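Local coordinates for protein phosphoserine aminotransferase (Bacillus circulans, PDB 2C0R) that catalyses the reversible, pyridoxal-phosphate-dependent transamination between phosphoserine and 2-oxoglutarate that gives 3-phosphohydroxypyruvate and glutamate in serine biosynthesis, at residues A45-V50 with F243-V248; M83-F88 with K109-I114; A215-H220 with R226-V231; K311-A316 with V351-H356; E320-L325 with C347-Q352. The protein carries 1 engineered substitution. All coordinates share one frame; numbering follows the deposited sequence.

Contact 1: A45-V50 with F243-V248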
# COMPACT_ATOMS: atom_id res chain seq x y z
N ALA A 45 -21.00 -0.32 0.43
CA ALA A 45 -21.29 -1.60 1.09
C ALA A 45 -20.62 -2.79 0.43
O ALA A 45 -20.32 -3.77 1.11
CB ALA A 45 -22.80 -1.88 1.15
N VAL A 46 -20.39 -2.76 -0.87
CA VAL A 46 -19.73 -3.91 -1.54
C VAL A 46 -18.30 -4.05 -1.08
O VAL A 46 -17.92 -5.14 -0.67
CB VAL A 46 -19.81 -3.75 -3.06
CG1 VAL A 46 -19.06 -4.89 -3.75
CG2 VAL A 46 -21.29 -3.75 -3.55
N TYR A 47 -17.52 -2.97 -1.13
CA TYR A 47 -16.15 -3.12 -0.67
C TYR A 47 -16.18 -3.40 0.83
O TYR A 47 -15.41 -4.18 1.34
CB TYR A 47 -15.26 -1.89 -1.11
CG TYR A 47 -13.96 -2.10 -0.32
CD1 TYR A 47 -13.05 -3.04 -0.77
CD2 TYR A 47 -13.64 -1.42 0.85
CE1 TYR A 47 -11.87 -3.30 -0.11
CE2 TYR A 47 -12.49 -1.68 1.56
CZ TYR A 47 -11.60 -2.63 1.06
OH TYR A 47 -10.44 -2.92 1.71
N GLU A 48 -16.97 -2.68 1.61
CA GLU A 48 -16.94 -2.82 3.07
C GLU A 48 -17.22 -4.26 3.44
O GLU A 48 -16.67 -4.79 4.40
CB GLU A 48 -17.98 -1.89 3.73
CG GLU A 48 -17.48 -0.45 3.76
CD GLU A 48 -18.54 0.51 4.25
OE1 GLU A 48 -19.73 0.14 4.14
OE2 GLU A 48 -18.14 1.57 4.71
N ALA A 49 -18.09 -4.94 2.68
CA ALA A 49 -18.34 -6.34 3.00
C ALA A 49 -17.06 -7.18 2.88
O ALA A 49 -16.79 -8.05 3.71
CB ALA A 49 -19.43 -6.92 2.09
N VAL A 50 -16.28 -6.93 1.82
CA VAL A 50 -15.06 -7.67 1.60
C VAL A 50 -14.06 -7.35 2.72
O VAL A 50 -13.41 -8.22 3.31
CB VAL A 50 -14.44 -7.32 0.23
CG1 VAL A 50 -13.01 -7.80 0.10
CG2 VAL A 50 -15.35 -7.86 -0.88
N PHE A 243 -7.60 -3.51 -3.29
CA PHE A 243 -7.40 -4.75 -4.08
C PHE A 243 -6.59 -5.74 -3.27
O PHE A 243 -6.86 -6.93 -3.32
CB PHE A 243 -6.75 -4.48 -5.44
CG PHE A 243 -6.74 -5.70 -6.33
CD1 PHE A 243 -7.93 -6.15 -6.89
CD2 PHE A 243 -5.56 -6.38 -6.61
CE1 PHE A 243 -8.03 -7.22 -7.71
CE2 PHE A 243 -5.69 -7.49 -7.42
CZ PHE A 243 -6.88 -7.95 -7.93
N GLY A 244 -5.60 -5.24 -2.53
CA GLY A 244 -4.82 -6.17 -1.71
C GLY A 244 -5.69 -6.85 -0.67
O GLY A 244 -5.53 -8.03 -0.37
N ILE A 245 -6.61 -6.09 -0.02
CA ILE A 245 -7.45 -6.67 0.98
C ILE A 245 -8.44 -7.66 0.38
O ILE A 245 -8.68 -8.71 0.96
CB ILE A 245 -8.15 -5.57 1.79
CG1 ILE A 245 -7.09 -4.82 2.61
CG2 ILE A 245 -9.25 -6.10 2.67
CD1 ILE A 245 -7.57 -3.45 3.10
N TYR A 246 -9.00 -7.33 -0.79
CA TYR A 246 -9.81 -8.27 -1.54
C TYR A 246 -9.04 -9.58 -1.80
O TYR A 246 -9.58 -10.69 -1.67
CB TYR A 246 -10.24 -7.61 -2.86
CG TYR A 246 -10.61 -8.59 -3.94
CD1 TYR A 246 -11.88 -9.20 -3.98
CD2 TYR A 246 -9.70 -8.91 -4.94
CE1 TYR A 246 -12.19 -10.08 -4.97
CE2 TYR A 246 -10.01 -9.80 -5.94
CZ TYR A 246 -11.26 -10.38 -5.94
OH TYR A 246 -11.54 -11.26 -6.95
N MET A 247 -7.77 -9.46 -2.16
CA MET A 247 -6.98 -10.68 -2.46
C MET A 247 -6.64 -11.43 -1.19
O MET A 247 -6.68 -12.67 -1.19
CB MET A 247 -5.69 -10.30 -3.16
CG MET A 247 -5.73 -9.86 -4.60
SD MET A 247 -6.49 -11.07 -5.72
CE MET A 247 -5.17 -12.27 -5.90
N VAL A 248 -6.34 -10.74 -0.09
CA VAL A 248 -6.21 -11.43 1.20
C VAL A 248 -7.48 -12.21 1.51
O VAL A 248 -7.43 -13.39 1.92
CB VAL A 248 -5.89 -10.41 2.32
CG1 VAL A 248 -5.98 -11.06 3.71
CG2 VAL A 248 -4.49 -9.83 2.10
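Tyr47 and Val50, close to one turn apart on helix 45-61, make the van der Waals contacts with Ile245 and Tyr246 of helix 242-257. Tyr47 arrives end-on and at about a right angle to the isoleucine, and its phenolic oxygen enters the fork of the branched chain: OH lies 3.2 Å from CD1 of Ile245 and 3.5 Å from its CB, a tight fit for an oxygen beside a methyl group. Val50 works through a single branch. Its CG1 is swung anti to the backbone N (chi1 166°), which brings it to 3.6 Å from CA of Tyr246, at the edge of the tyrosine ring and near its plane. The backbones also come nearest here, with CA of Val50 6.1 Å from CA of Tyr246.

In this class-V aminotransferase the pairing joins two helices separated by nearly 200 residues, near the active site. The side chain of Tyr47 is about 7 Å from that of Arg43, which by similarity binds glutamate, and about 11 Å from the bound pyridoxal phosphate.

The polar ends are satisfied elsewhere. OH of Tyr47 is hydrogen-bonded to ND1 of His51, and OH of Tyr246 to OE2 of Glu26. Phe243 and Met247 point away from helix 45-61 and serve the dimer interface, Phe243 meeting the ring of Phe243 of the second subunit and Met247 packing on Met38 of that subunit.

Contact 2: M83-F88 with K109-I114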
# COMPACT_ATOMS: atom_id res chain seq x y z
N MET A 83 6.24 1.86 13.72
CA MET A 83 4.96 2.16 14.40
C MET A 83 4.80 1.50 15.76
O MET A 83 4.22 2.07 16.68
CB MET A 83 3.86 1.76 13.43
CG MET A 83 2.49 2.28 13.82
SD MET A 83 1.34 1.93 12.44
CE MET A 83 -0.19 2.41 13.31
N ILE A 84 5.35 0.28 15.93
CA ILE A 84 5.26 -0.39 17.25
C ILE A 84 5.97 0.41 18.36
O ILE A 84 5.31 0.81 19.36
CB ILE A 84 5.79 -1.85 17.07
CG1 ILE A 84 4.83 -2.70 16.26
CG2 ILE A 84 6.12 -2.48 18.42
CD1 ILE A 84 5.53 -3.86 15.58
N PRO A 85 7.26 0.72 18.28
CA PRO A 85 7.84 1.53 19.36
C PRO A 85 7.22 2.92 19.42
O PRO A 85 7.06 3.49 20.52
CB PRO A 85 9.32 1.61 18.96
CG PRO A 85 9.41 1.23 17.52
CD PRO A 85 8.26 0.29 17.31
N MET A 86 6.86 3.52 18.29
CA MET A 86 6.19 4.84 18.38
C MET A 86 4.95 4.78 19.24
O MET A 86 4.64 5.75 19.96
CB MET A 86 5.87 5.35 16.97
CG MET A 86 7.10 5.81 16.21
SD MET A 86 6.73 6.17 14.46
CE MET A 86 6.96 7.95 14.55
N ASN A 87 4.21 3.69 19.14
CA ASN A 87 2.94 3.63 19.87
C ASN A 87 3.14 3.15 21.31
O ASN A 87 2.33 3.57 22.15
CB ASN A 87 1.93 2.72 19.17
CG ASN A 87 1.20 3.45 18.07
OD1 ASN A 87 0.07 3.87 18.32
ND2 ASN A 87 1.83 3.65 16.92
N PHE A 88 4.12 2.31 21.56
CA PHE A 88 4.22 1.65 22.88
C PHE A 88 5.43 1.99 23.71
O PHE A 88 5.45 1.69 24.90
CB PHE A 88 4.22 0.13 22.65
CG PHE A 88 2.97 -0.29 21.92
CD1 PHE A 88 3.13 -1.10 20.79
CD2 PHE A 88 1.68 0.09 22.27
CE1 PHE A 88 2.05 -1.54 20.05
CE2 PHE A 88 0.60 -0.37 21.52
CZ PHE A 88 0.78 -1.18 20.41
N LYS A 109 16.62 -1.75 14.98
CA LYS A 109 17.12 -0.51 14.43
C LYS A 109 16.07 0.61 14.53
O LYS A 109 16.38 1.73 14.97
CB LYS A 109 17.55 -0.74 12.97
CG LYS A 109 17.67 0.62 12.22
CD LYS A 109 18.18 0.27 10.82
CE LYS A 109 18.83 1.49 10.21
NZ LYS A 109 18.98 1.31 8.73
N GLU A 110 14.83 0.33 14.15
CA GLU A 110 13.85 1.40 14.21
C GLU A 110 13.54 1.76 15.65
O GLU A 110 13.36 2.94 15.97
CB GLU A 110 12.54 1.03 13.47
CG GLU A 110 12.80 0.80 11.99
CD GLU A 110 13.47 2.01 11.38
OE1 GLU A 110 12.88 3.10 11.51
OE2 GLU A 110 14.53 1.81 10.78
N ALA A 111 13.49 0.75 16.52
CA ALA A 111 13.14 1.10 17.91
C ALA A 111 14.19 2.00 18.52
O ALA A 111 13.88 2.88 19.30
CB ALA A 111 12.90 -0.16 18.74
N LYS A 112 15.48 1.79 18.15
CA LYS A 112 16.56 2.62 18.71
C LYS A 112 16.37 4.09 18.34
O LYS A 112 16.84 4.96 19.05
CB LYS A 112 17.90 2.13 18.17
CG LYS A 112 18.31 0.78 18.77
CD LYS A 112 19.62 0.26 18.22
CE LYS A 112 20.60 -0.08 19.32
NZ LYS A 112 20.82 -1.51 19.61
N LEU A 113 15.74 4.36 17.20
CA LEU A 113 15.44 5.74 16.84
C LEU A 113 14.36 6.41 17.67
O LEU A 113 14.32 7.65 17.69
CB LEU A 113 14.98 5.74 15.36
CG LEU A 113 16.09 5.30 14.41
CD1 LEU A 113 15.63 5.20 12.97
CD2 LEU A 113 17.28 6.26 14.51
N ILE A 114 13.51 5.62 18.31
CA ILE A 114 12.38 6.09 19.13
C ILE A 114 12.69 6.16 20.61
O ILE A 114 12.24 7.05 21.37
CB ILE A 114 11.18 5.16 18.91
CG1 ILE A 114 10.78 4.97 17.44
CG2 ILE A 114 9.99 5.67 19.74
CD1 ILE A 114 10.63 6.25 16.67
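Pro85 lays its ring against Ala111, with CG 3.8 Å from CA of Ala111 and 3.9 Å from its CB. The CB side of the same ring meets Ile114, whose CG1 is 4.0 Å from CB of Pro85, so one proline spans nearly a turn of the facing helix. A kink accompanies it, since the proline nitrogen makes no bond to the preceding turn. Ile114 divides its two branches: CG2 sits 3.7 Å from the carbonyl O of Pro85, whereas CD1 turns to Met86 and touches its CG at 3.6 Å. That second reach follows from a bent chain (chi2 -50°), and the methionine chain lies roughly perpendicular to the isoleucine.

The small side chain of Ala111 goes with a close approach, the axes of the two short segments passing 8.7 Å apart at 32° to parallel. Tyr145 of strand 143-149 touches both Pro85 and Ala111 from the sheet, and Pro222 of the second subunit packs on Met86. Helix 102-114 is the connection of a beta-alpha-beta crossover between the adjacent parallel strands 94-99 and 117-122. Helix 76-88, which starts with the cofactor-pocket residues Gly76, Ala77 and Ser78, lies beside it, an arrangement characteristic of the layered alpha/beta large domain of pyridoxal-phosphate aminotransferases.

Contact 3: A215-H220 with R226-V231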
# COMPACT_ATOMS: atom_id res chain seq x y z
N ALA A 215 -6.20 1.38 22.94
CA ALA A 215 -7.42 2.16 23.13
C ALA A 215 -7.15 3.65 22.99
O ALA A 215 -7.98 4.44 22.51
CB ALA A 215 -8.01 1.82 24.49
N GLU A 216 -5.97 4.09 23.44
CA GLU A 216 -5.62 5.50 23.31
C GLU A 216 -4.17 5.56 22.83
O GLU A 216 -3.26 5.20 23.61
CB GLU A 216 -5.75 6.22 24.64
CG GLU A 216 -6.98 6.01 25.50
CD GLU A 216 -6.99 6.92 26.73
OE1 GLU A 216 -7.39 6.48 27.83
OE2 GLU A 216 -6.56 8.09 26.57
N SER A 217 -3.92 5.94 21.60
CA SER A 217 -2.56 6.02 21.07
C SER A 217 -1.91 7.37 21.42
O SER A 217 -2.60 8.37 21.66
CB SER A 217 -2.56 5.85 19.57
OG SER A 217 -3.27 4.63 19.21
N PRO A 218 -0.58 7.43 21.47
CA PRO A 218 0.07 8.71 21.78
C PRO A 218 -0.34 9.84 20.86
O PRO A 218 -0.32 9.78 19.64
CB PRO A 218 1.55 8.39 21.55
CG PRO A 218 1.62 6.93 21.93
CD PRO A 218 0.40 6.32 21.30
N LYS A 219 -0.74 10.95 21.51
CA LYS A 219 -1.34 12.08 20.77
C LYS A 219 -0.35 12.90 19.99
O LYS A 219 -0.72 13.70 19.12
CB LYS A 219 -2.09 12.92 21.82
CG LYS A 219 -3.42 12.26 22.14
CD LYS A 219 -4.29 13.11 23.05
CE LYS A 219 -5.76 12.98 22.73
NZ LYS A 219 -6.41 14.25 22.28
N HIS A 220 0.96 12.73 20.25
CA HIS A 220 1.90 13.50 19.44
C HIS A 220 2.21 12.88 18.09
O HIS A 220 2.85 13.50 17.26
CB HIS A 220 3.21 13.62 20.21
CG HIS A 220 3.82 12.30 20.52
ND1 HIS A 220 3.51 11.60 21.67
CD2 HIS A 220 4.72 11.53 19.84
CE1 HIS A 220 4.18 10.47 21.71
NE2 HIS A 220 4.91 10.41 20.61
N ARG A 226 -0.79 6.17 14.31
CA ARG A 226 -1.43 5.80 15.56
C ARG A 226 -2.26 4.54 15.34
O ARG A 226 -3.04 4.51 14.37
CB ARG A 226 -2.39 6.91 16.04
CG ARG A 226 -1.63 8.09 16.61
CD ARG A 226 -2.56 9.29 16.80
NE ARG A 226 -3.62 8.99 17.77
CZ ARG A 226 -4.27 9.91 18.48
NH1 ARG A 226 -4.02 11.21 18.40
NH2 ARG A 226 -5.20 9.45 19.31
N TYR A 227 -2.14 3.52 16.18
CA TYR A 227 -3.04 2.39 15.99
C TYR A 227 -4.51 2.74 16.17
O TYR A 227 -5.32 2.14 15.46
CB TYR A 227 -2.68 1.21 16.94
CG TYR A 227 -1.40 0.56 16.47
CD1 TYR A 227 -0.26 0.62 17.25
CD2 TYR A 227 -1.33 -0.11 15.24
CE1 TYR A 227 0.93 0.03 16.87
CE2 TYR A 227 -0.12 -0.69 14.82
CZ TYR A 227 0.99 -0.61 15.65
OH TYR A 227 2.15 -1.15 15.25
N ASP A 228 -4.85 3.66 17.10
CA ASP A 228 -6.30 3.92 17.28
C ASP A 228 -6.92 4.54 16.04
O ASP A 228 -8.14 4.41 15.81
CB ASP A 228 -6.48 4.75 18.56
CG ASP A 228 -5.84 6.13 18.57
OD1 ASP A 228 -5.26 6.61 17.58
OD2 ASP A 228 -5.91 6.75 19.66
N THR A 229 -6.12 5.19 15.20
CA THR A 229 -6.69 5.64 13.90
C THR A 229 -7.28 4.48 13.13
O THR A 229 -8.31 4.60 12.47
CB THR A 229 -5.59 6.29 13.04
OG1 THR A 229 -5.16 7.42 13.79
CG2 THR A 229 -6.12 6.68 11.65
N TYR A 230 -6.58 3.33 13.13
CA TYR A 230 -7.05 2.14 12.40
C TYR A 230 -8.16 1.47 13.19
O TYR A 230 -9.14 1.05 12.57
CB TYR A 230 -5.88 1.19 12.09
CG TYR A 230 -4.86 1.90 11.22
CD1 TYR A 230 -3.85 2.68 11.73
CD2 TYR A 230 -4.96 1.77 9.83
CE1 TYR A 230 -2.94 3.31 10.93
CE2 TYR A 230 -4.04 2.42 8.99
CZ TYR A 230 -3.05 3.18 9.55
OH TYR A 230 -2.13 3.83 8.73
N VAL A 231 -8.02 1.39 14.53
CA VAL A 231 -9.04 0.69 15.28
C VAL A 231 -10.36 1.45 15.19
O VAL A 231 -11.39 0.89 14.87
CB VAL A 231 -8.64 0.49 16.74
CG1 VAL A 231 -9.82 -0.10 17.52
CG2 VAL A 231 -7.38 -0.38 16.84
O HOH W 1 -2.00 12.68 16.70
O HOH W 2 -5.43 13.45 19.63
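Ser217 and Asp228 exchange a reciprocal pair of hydrogen bonds, each backbone N-H going to the other's side chain. N of Ser217 donates almost straight to OD2 of Asp228 (2.9 Å, 170°), arriving from above the carboxylate plane, while N of Asp228 donates to OG of Ser217 at 2.8 Å. The aspartate holds its CG in the crowded position between its backbone N and carbonyl carbon (chi1 63°), and this tucks the carboxylate beside the serine. Tyr227 N is satisfied by OD1 of Asn87 from helix 76-88, so two neighbouring N-H groups at the start of helix 227-232 find side-chain acceptors.

Arg226 grips the same carboxylate side-on. Its NE donates to OD1 of Asp228 at 2.9 Å and its NH2 to OD2 at 2.8 Å, each carboxylate oxygen accepting through its syn lone pair; the two together make a side-on salt bridge, the NH2 bond lying in the guanidinium plane and the NE bond tilted from it. The carbonyl O of Ser217 rests over one guanidinium face, and NH1 turns to two waters. The first, 3.0 Å from NH1 of Arg226, donates to the carbonyl O of Lys219; the second also accepts from NZ of Lys219, placing a water between like charges. With three N-H donors converging on it, two from a cationic guanidinium, Asp228 is probably kept ionised, and its bonds to Ser217 and Arg226 tie the loop after strand 205-210 to the helix.

Contact 4: K311-A316 with V351-H356; sequences KEFVKA and VQFMEH
Phe353 and Phe313 form a T-shaped aromatic pair between helices 344-361 and 307-319, in the C-terminal small domain of this class-V aminotransferase. The edge of Phe353 points into the face of Phe313: CE2 stands over the centre of the ring, 3.6 Å from CE1 of Phe313, with the centroids 5.0 Å apart and the planes at 72°. Both side chains leave their helices with CG anti to the backbone N (chi1 174° in each), extending toward one another across segment axes that come no closer than 11.3 Å and cross at 131°. The rings bridge this wide separation.

Beyond Phe313, the far end of Phe353 lies on the backbone of the facing helix, with CZ 3.6 Å from the carbonyl O of Phe313. The same CZ meets Ala316, whose CB approaches to 3.8 Å; the small residue leaves room for the ring. Replacing Phe353 by an alanine would probably open a gap between the two helices and leave the face of Phe313 without its aromatic edge. Phe313 has a second edge-to-face partner in Phe357, one turn further along helix 344-361. At its own rim, near the ring plane, Phe313 receives Met354, whose CG lies 3.7 Å from CZ of Phe313.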
# COMPACT_ATOMS: atom_id res chain seq x y z
N LYS A 311 26.46 -20.20 -7.49
CA LYS A 311 26.07 -19.48 -8.70
C LYS A 311 25.68 -20.45 -9.81
O LYS A 311 24.71 -20.25 -10.56
CB LYS A 311 27.24 -18.60 -9.12
CG LYS A 311 27.48 -18.58 -10.61
CD LYS A 311 28.58 -19.54 -11.08
CE LYS A 311 28.41 -19.71 -12.59
NZ LYS A 311 26.96 -19.65 -12.94
N GLU A 312 26.44 -21.53 -9.95
CA GLU A 312 26.18 -22.52 -10.99
C GLU A 312 24.83 -23.19 -10.76
O GLU A 312 24.06 -23.38 -11.69
CB GLU A 312 27.30 -23.57 -11.00
CG GLU A 312 27.09 -24.59 -12.11
CD GLU A 312 27.57 -24.03 -13.44
OE1 GLU A 312 28.19 -22.95 -13.45
OE2 GLU A 312 27.31 -24.69 -14.47
N PHE A 313 24.53 -23.55 -9.51
CA PHE A 313 23.27 -24.20 -9.18
C PHE A 313 22.15 -23.25 -9.58
O PHE A 313 21.14 -23.66 -10.15
CB PHE A 313 23.25 -24.48 -7.69
CG PHE A 313 21.97 -25.03 -7.11
CD1 PHE A 313 21.90 -26.39 -6.84
CD2 PHE A 313 20.89 -24.25 -6.74
CE1 PHE A 313 20.79 -26.97 -6.30
CE2 PHE A 313 19.74 -24.81 -6.26
CZ PHE A 313 19.68 -26.17 -6.01
N VAL A 314 22.25 -21.97 -9.23
CA VAL A 314 21.13 -21.02 -9.48
C VAL A 314 20.87 -20.94 -10.97
O VAL A 314 19.76 -21.00 -11.49
CB VAL A 314 21.46 -19.64 -8.88
CG1 VAL A 314 20.55 -18.56 -9.45
CG2 VAL A 314 21.39 -19.65 -7.35
N LYS A 315 22.00 -20.80 -11.68
CA LYS A 315 21.88 -20.56 -13.12
C LYS A 315 21.26 -21.79 -13.75
O LYS A 315 20.34 -21.70 -14.57
CB LYS A 315 23.26 -20.24 -13.67
N ALA A 316 21.75 -22.97 -13.36
CA ALA A 316 21.16 -24.17 -13.93
C ALA A 316 19.71 -24.29 -13.52
O ALA A 316 18.87 -24.72 -14.30
CB ALA A 316 22.01 -25.34 -13.45
N VAL A 351 13.74 -31.06 -5.50
CA VAL A 351 14.56 -32.14 -4.97
C VAL A 351 15.16 -32.94 -6.10
O VAL A 351 16.30 -33.41 -6.01
CB VAL A 351 13.69 -33.01 -4.03
CG1 VAL A 351 14.32 -34.38 -3.79
CG2 VAL A 351 13.46 -32.23 -2.73
N GLN A 352 14.39 -33.13 -7.18
CA GLN A 352 14.90 -33.85 -8.36
C GLN A 352 16.05 -33.07 -8.95
O GLN A 352 17.11 -33.66 -9.24
CB GLN A 352 13.79 -34.04 -9.38
CG GLN A 352 12.62 -34.93 -8.97
CD GLN A 352 11.48 -35.02 -9.97
OE1 GLN A 352 10.38 -35.44 -9.58
NE2 GLN A 352 11.70 -34.67 -11.23
N PHE A 353 15.86 -31.76 -9.11
CA PHE A 353 16.94 -30.92 -9.61
C PHE A 353 18.17 -30.99 -8.71
O PHE A 353 19.29 -31.09 -9.19
CB PHE A 353 16.45 -29.47 -9.75
CG PHE A 353 17.61 -28.55 -10.13
CD1 PHE A 353 18.04 -28.54 -11.45
CD2 PHE A 353 18.25 -27.74 -9.19
CE1 PHE A 353 19.11 -27.74 -11.83
CE2 PHE A 353 19.33 -26.95 -9.57
CZ PHE A 353 19.75 -26.94 -10.89
N MET A 354 17.93 -30.94 -7.41
CA MET A 354 19.05 -31.01 -6.48
C MET A 354 19.78 -32.33 -6.58
O MET A 354 21.00 -32.37 -6.45
CB MET A 354 18.53 -30.83 -5.03
CG MET A 354 18.22 -29.36 -4.74
SD MET A 354 17.35 -29.20 -3.15
CE MET A 354 18.68 -29.58 -2.00
N GLU A 355 19.05 -33.43 -6.82
CA GLU A 355 19.71 -34.73 -6.97
C GLU A 355 20.56 -34.76 -8.23
O GLU A 355 21.70 -35.20 -8.20
CB GLU A 355 18.62 -35.82 -7.02
CG GLU A 355 19.26 -37.18 -7.25
CD GLU A 355 19.99 -37.78 -6.08
OE1 GLU A 355 20.72 -38.75 -6.31
OE2 GLU A 355 19.85 -37.31 -4.92
N HIS A 356 20.04 -34.28 -9.35
CA HIS A 356 20.80 -34.16 -10.59
C HIS A 356 22.05 -33.29 -10.43
O HIS A 356 23.15 -33.66 -10.90
CB HIS A 356 19.98 -33.55 -11.75
CG HIS A 356 20.82 -33.19 -12.95
ND1 HIS A 356 21.43 -34.12 -13.77
CD2 HIS A 356 21.16 -31.99 -13.49
CE1 HIS A 356 22.11 -33.55 -14.74
NE2 HIS A 356 21.95 -32.24 -14.59

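Contact 5: E320-L325 with C347-Q352; sequences EGFVGL and CEALVQ
Phe322 drives the rim of its ring against the backbone of helix 344-361. CZ approaches the carbonyl O of Ala349 to 3.5 Å, with that oxygen at the ring edge and near its plane, while the neighbouring CE2 lies 3.5 Å from CA of Leu350, at an oblique angle to the ring. The side chains close in on the same corner: CZ of Phe322 is 3.9 Å from CB of Ala349, and CE2 is 3.9 Å from CB of Leu350. A chi1 of -64° sets CG of Phe322 anti to its carbonyl carbon, and from there the ring projects off the strand to the helix.

Leu325 and Leu350 are turned differently. The two leucines lie alongside with their chains running opposite ways, meeting at one methyl each, CD1 of Leu325 being 3.7 Å from CD1 of Leu350.

Tyr6 and Phe353 also meet the ring of Phe322. Substituting an alanine for Phe322 would remove the ring that fills the space against the helix, and is likely to leave a hole beside Ala349 and Leu350 and rob Tyr6 and Phe353 of an aromatic neighbour.

Gly321, with positive phi, is the C-prime residue of a Schellman motif that ends helix 307-319. The capped helix leads directly into strand 322-323, which pairs in parallel with strand 6-7 near the N terminus and packs its Phe322 against helix 344-361 in the C-terminal small domain of the aminotransferase.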
# COMPACT_ATOMS: atom_id res chain seq x y z
N GLU A 320 15.93 -24.60 -15.76
CA GLU A 320 14.91 -25.66 -15.59
C GLU A 320 13.61 -25.12 -14.99
O GLU A 320 12.78 -25.93 -14.56
CB GLU A 320 15.43 -26.79 -14.69
CG GLU A 320 16.78 -27.36 -15.13
CD GLU A 320 16.64 -27.92 -16.54
OE1 GLU A 320 17.67 -27.98 -17.27
OE2 GLU A 320 15.49 -28.29 -16.85
N GLY A 321 13.40 -23.81 -14.95
CA GLY A 321 12.10 -23.27 -14.57
C GLY A 321 11.96 -22.84 -13.13
O GLY A 321 10.89 -22.43 -12.68
N PHE A 322 13.03 -22.92 -12.35
CA PHE A 322 13.02 -22.46 -10.99
C PHE A 322 13.29 -20.96 -10.90
O PHE A 322 14.13 -20.41 -11.60
CB PHE A 322 14.12 -23.19 -10.16
CG PHE A 322 13.79 -24.67 -10.09
CD1 PHE A 322 14.36 -25.55 -11.02
CD2 PHE A 322 12.95 -25.15 -9.10
CE1 PHE A 322 14.06 -26.90 -10.95
CE2 PHE A 322 12.65 -26.52 -9.07
CZ PHE A 322 13.20 -27.38 -10.00
N VAL A 323 12.55 -20.36 -9.98
CA VAL A 323 12.67 -18.93 -9.74
C VAL A 323 12.95 -18.68 -8.27
O VAL A 323 12.27 -19.26 -7.40
CB VAL A 323 11.34 -18.24 -10.16
CG1 VAL A 323 11.36 -16.77 -9.82
CG2 VAL A 323 11.14 -18.53 -11.65
N GLY A 324 13.93 -17.83 -7.99
CA GLY A 324 14.10 -17.28 -6.62
C GLY A 324 14.95 -18.07 -5.67
O GLY A 324 14.97 -17.74 -4.47
N LEU A 325 15.71 -19.08 -6.09
CA LEU A 325 16.45 -19.92 -5.15
C LEU A 325 17.74 -19.28 -4.66
O LEU A 325 18.31 -19.75 -3.67
CB LEU A 325 16.80 -21.28 -5.80
CG LEU A 325 15.60 -22.17 -6.06
CD1 LEU A 325 15.95 -23.35 -6.92
CD2 LEU A 325 14.96 -22.63 -4.75
N CYS A 347 8.20 -28.53 -4.92
CA CYS A 347 9.23 -29.07 -4.02
C CYS A 347 9.77 -30.39 -4.56
O CYS A 347 10.95 -30.67 -4.49
CB CYS A 347 8.59 -29.26 -2.65
SG CYS A 347 8.14 -27.63 -1.96
N GLU A 348 8.92 -31.25 -5.10
CA GLU A 348 9.42 -32.49 -5.74
C GLU A 348 10.34 -32.18 -6.89
O GLU A 348 11.39 -32.80 -7.07
CB GLU A 348 8.23 -33.29 -6.27
CG GLU A 348 7.37 -33.92 -5.21
CD GLU A 348 6.21 -34.68 -5.85
OE1 GLU A 348 5.41 -34.01 -6.53
OE2 GLU A 348 6.11 -35.91 -5.67
N ALA A 349 9.95 -31.18 -7.69
CA ALA A 349 10.83 -30.80 -8.79
C ALA A 349 12.16 -30.29 -8.29
O ALA A 349 13.22 -30.65 -8.82
CB ALA A 349 10.13 -29.78 -9.68
N LEU A 350 12.15 -29.49 -7.22
CA LEU A 350 13.39 -28.96 -6.68
C LEU A 350 14.31 -30.08 -6.21
O LEU A 350 15.53 -30.10 -6.47
CB LEU A 350 13.06 -28.00 -5.51
CG LEU A 350 14.32 -27.53 -4.76
CD1 LEU A 350 15.27 -26.80 -5.67
CD2 LEU A 350 13.90 -26.69 -3.54
N VAL A 351 13.74 -31.06 -5.50
CA VAL A 351 14.56 -32.14 -4.97
C VAL A 351 15.16 -32.94 -6.10
O VAL A 351 16.30 -33.41 -6.01
CB VAL A 351 13.69 -33.01 -4.03
CG1 VAL A 351 14.32 -34.38 -3.79
CG2 VAL A 351 13.46 -32.23 -2.73
N GLN A 352 14.39 -33.13 -7.18
CA GLN A 352 14.90 -33.85 -8.36
C GLN A 352 16.05 -33.07 -8.95
O GLN A 352 17.11 -33.66 -9.24
CB GLN A 352 13.79 -34.04 -9.38
CG GLN A 352 12.62 -34.93 -8.97
CD GLN A 352 11.48 -35.02 -9.97
OE1 GLN A 352 10.38 -35.44 -9.58
NE2 GLN A 352 11.70 -34.67 -11.23

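How the contacts relate
The five contacts form two pairs, with contact 1 apart: its centre is 23 Å from that of contact 3 and 34 Å from that of contact 5, and its helix 242-257 follows helix 227-232 in the chain. Contacts 2 and 3, centres 14 Å apart, touch where Asn87, Met83 and Ile84 of helix 76-88 meet Tyr227. Contacts 4 and 5, 8 Å between centres, share Val351 and Gln352 on helix 344-361. About 40 to 50 Å separates the two pairs, across the chain's centre. In sequence contact 1 encloses 2 and 3; 4 and 5 follow. The contacts nearer the cofactor thus lie apart from the C-terminal pair, although contact 5 also touches the second subunit through Val323.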